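UPF0255 protein VV1_0328 (PDB 3MVE) acts as a pyruvate decarboxylase and belongs to the FrsA family. Local coordinates at the interface of chains A and B. Coordinates in Å, arbitrary orientation; residue numbers count along the deposited sequence, not the author numbering. Chains: chain A/B, UPF0255 protein VV1_0328.

The interface of chains A and B. Residues chain A 110-111, 114-115; chain B 93-95, 100.
Two tyrosine hydroxyls of chain B, on B:Tyr100 and B:Tyr93, reach the C-terminal end of a chain A helix and make side-chain hydrogen bonds there, to which a backbone bond adds. B:Tyr100 OH donates to the backbone carbonyl A:Lys111 O at 2.6 Å; the donor lies in the carbonyl plane with a C=O...donor angle of 150°, and the oxygen in turn sits at the edge of the ring, in its plane. B:Tyr93 OH accepts from the amide nitrogen A:Gln110 NE2 at 2.9 Å. That bond is nearly straight, and the hydroxyl lies within the amide plane. CG of A:Gln110 is anti to the backbone N (chi1 -173°), and the extended chain beyond it carries the amide out to the hydroxyl, with amide and ring planes 71° apart. The longer backbone bond runs from B:Ser95 N to A:Gly114 O at 3.2 Å.

Apolar contact centres on A:Gly114, whose CA packs against B:Tyr100 CZ at 3.6 Å and B:His94 CA at 3.7 Å. A:Gln110 CG lies 3.9 Å from B:Tyr93 CE2. Within chain B, B:Tyr100 CD1 lies 3.6 Å above the B:Tyr93 ring plane, toward its rim, while B:Tyr93 CZ lies in plane at the B:Tyr100 edge; this edge-over-face packing would limit rotation of both rings.

The end of helix 98-113 in one copy meets loop residues 93-95 and the start of helix 98-112 in the other. The whole interface lacks exact two-fold symmetry, and the structure alone does not show its biological relevance.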
loop_
_atom_site.group_PDB
_atom_site.type_symbol
_atom_site.label_atom_id
_atom_site.label_comp_id
_atom_site.label_asym_id
_atom_site.label_seq_id
_atom_site.Cartn_x
_atom_site.Cartn_y
_atom_site.Cartn_z
ATOM N N GLN A 110 1.356 -15.725 -3.456
ATOM C CA GLN A 110 2.076 -14.844 -4.351
ATOM C C GLN A 110 3.388 -15.497 -4.776
ATOM O O GLN A 110 3.761 -15.434 -5.939
ATOM C CB GLN A 110 2.358 -13.487 -3.704
ATOM C CG GLN A 110 2.962 -12.495 -4.709
ATOM C CD GLN A 110 2.895 -11.066 -4.244
ATOM O OE1 GLN A 110 1.896 -10.637 -3.652
ATOM N NE2 GLN A 110 3.950 -10.309 -4.518
ATOM N N LYS A 111 4.070 -16.144 -3.833
ATOM C CA LYS A 111 5.337 -16.812 -4.132
ATOM C C LYS A 111 5.164 -17.970 -5.113
ATOM O O LYS A 111 5.961 -18.126 -6.045
ATOM C CB LYS A 111 5.996 -17.311 -2.837
ATOM C CG LYS A 111 7.039 -18.409 -3.060
ATOM C CD LYS A 111 8.054 -18.498 -1.937
ATOM C CE LYS A 111 7.407 -18.684 -0.565
ATOM N NZ LYS A 111 6.762 -20.027 -0.371
ATOM N N GLY A 114 4.710 -17.181 -9.003
ATOM C CA GLY A 114 5.912 -16.982 -9.794
ATOM C C GLY A 114 6.583 -18.264 -10.258
ATOM O O GLY A 114 7.530 -18.233 -11.043
ATOM N N GLU A 115 6.087 -19.403 -9.790
ATOM C CA GLU A 115 6.658 -20.682 -10.183
ATOM C C GLU A 115 5.711 -21.442 -11.097
ATOM O O GLU A 115 6.065 -22.485 -11.647
ATOM C CB GLU A 115 6.959 -21.503 -8.933
ATOM C CG GLU A 115 7.821 -20.740 -7.947
ATOM C CD GLU A 115 8.212 -21.560 -6.735
ATOM O OE1 GLU A 115 7.321 -21.918 -5.930
ATOM O OE2 GLU A 115 9.422 -21.842 -6.596
ATOM N N TYR B 93 6.070 -11.482 -14.035
ATOM C CA TYR B 93 6.326 -11.622 -12.609
ATOM C C TYR B 93 6.415 -13.117 -12.350
ATOM O O TYR B 93 5.412 -13.781 -12.106
ATOM C CB TYR B 93 5.198 -11.027 -11.758
ATOM C CG TYR B 93 5.482 -11.120 -10.263
ATOM C CD1 TYR B 93 6.531 -10.397 -9.683
ATOM C CD2 TYR B 93 4.692 -11.914 -9.427
ATOM C CE1 TYR B 93 6.777 -10.454 -8.317
ATOM C CE2 TYR B 93 4.931 -11.982 -8.055
ATOM C CZ TYR B 93 5.971 -11.248 -7.512
ATOM O OH TYR B 93 6.188 -11.293 -6.161
ATOM N N HIS B 94 7.629 -13.643 -12.433
ATOM C CA HIS B 94 7.916 -15.052 -12.233
ATOM C C HIS B 94 9.431 -15.180 -12.096
ATOM O O HIS B 94 10.126 -14.173 -12.112
ATOM C CB HIS B 94 7.386 -15.904 -13.406
ATOM C CG HIS B 94 7.717 -15.373 -14.772
ATOM N ND1 HIS B 94 8.969 -14.916 -15.116
ATOM C CD2 HIS B 94 6.955 -15.257 -15.887
ATOM C CE1 HIS B 94 8.964 -14.533 -16.383
ATOM N NE2 HIS B 94 7.756 -14.733 -16.873
ATOM N N SER B 95 9.958 -16.397 -11.985
ATOM C CA SER B 95 11.400 -16.569 -11.807
ATOM C C SER B 95 12.176 -15.791 -12.859
ATOM O O SER B 95 11.857 -15.811 -14.048
ATOM C CB SER B 95 11.784 -18.061 -11.821
ATOM O OG SER B 95 11.613 -18.604 -13.108
ATOM N N TYR B 100 10.608 -10.220 -8.205
ATOM C CA TYR B 100 10.274 -11.555 -7.713
ATOM C C TYR B 100 11.404 -12.274 -6.975
ATOM O O TYR B 100 11.196 -12.804 -5.893
ATOM C CB TYR B 100 9.797 -12.456 -8.858
ATOM C CG TYR B 100 9.393 -13.849 -8.399
ATOM C CD1 TYR B 100 8.230 -14.046 -7.651
ATOM C CD2 TYR B 100 10.176 -14.970 -8.711
ATOM C CE1 TYR B 100 7.853 -15.318 -7.231
ATOM C CE2 TYR B 100 9.810 -16.254 -8.289
ATOM C CZ TYR B 100 8.637 -16.412 -7.547
ATOM O OH TYR B 100 8.246 -17.660 -7.126
#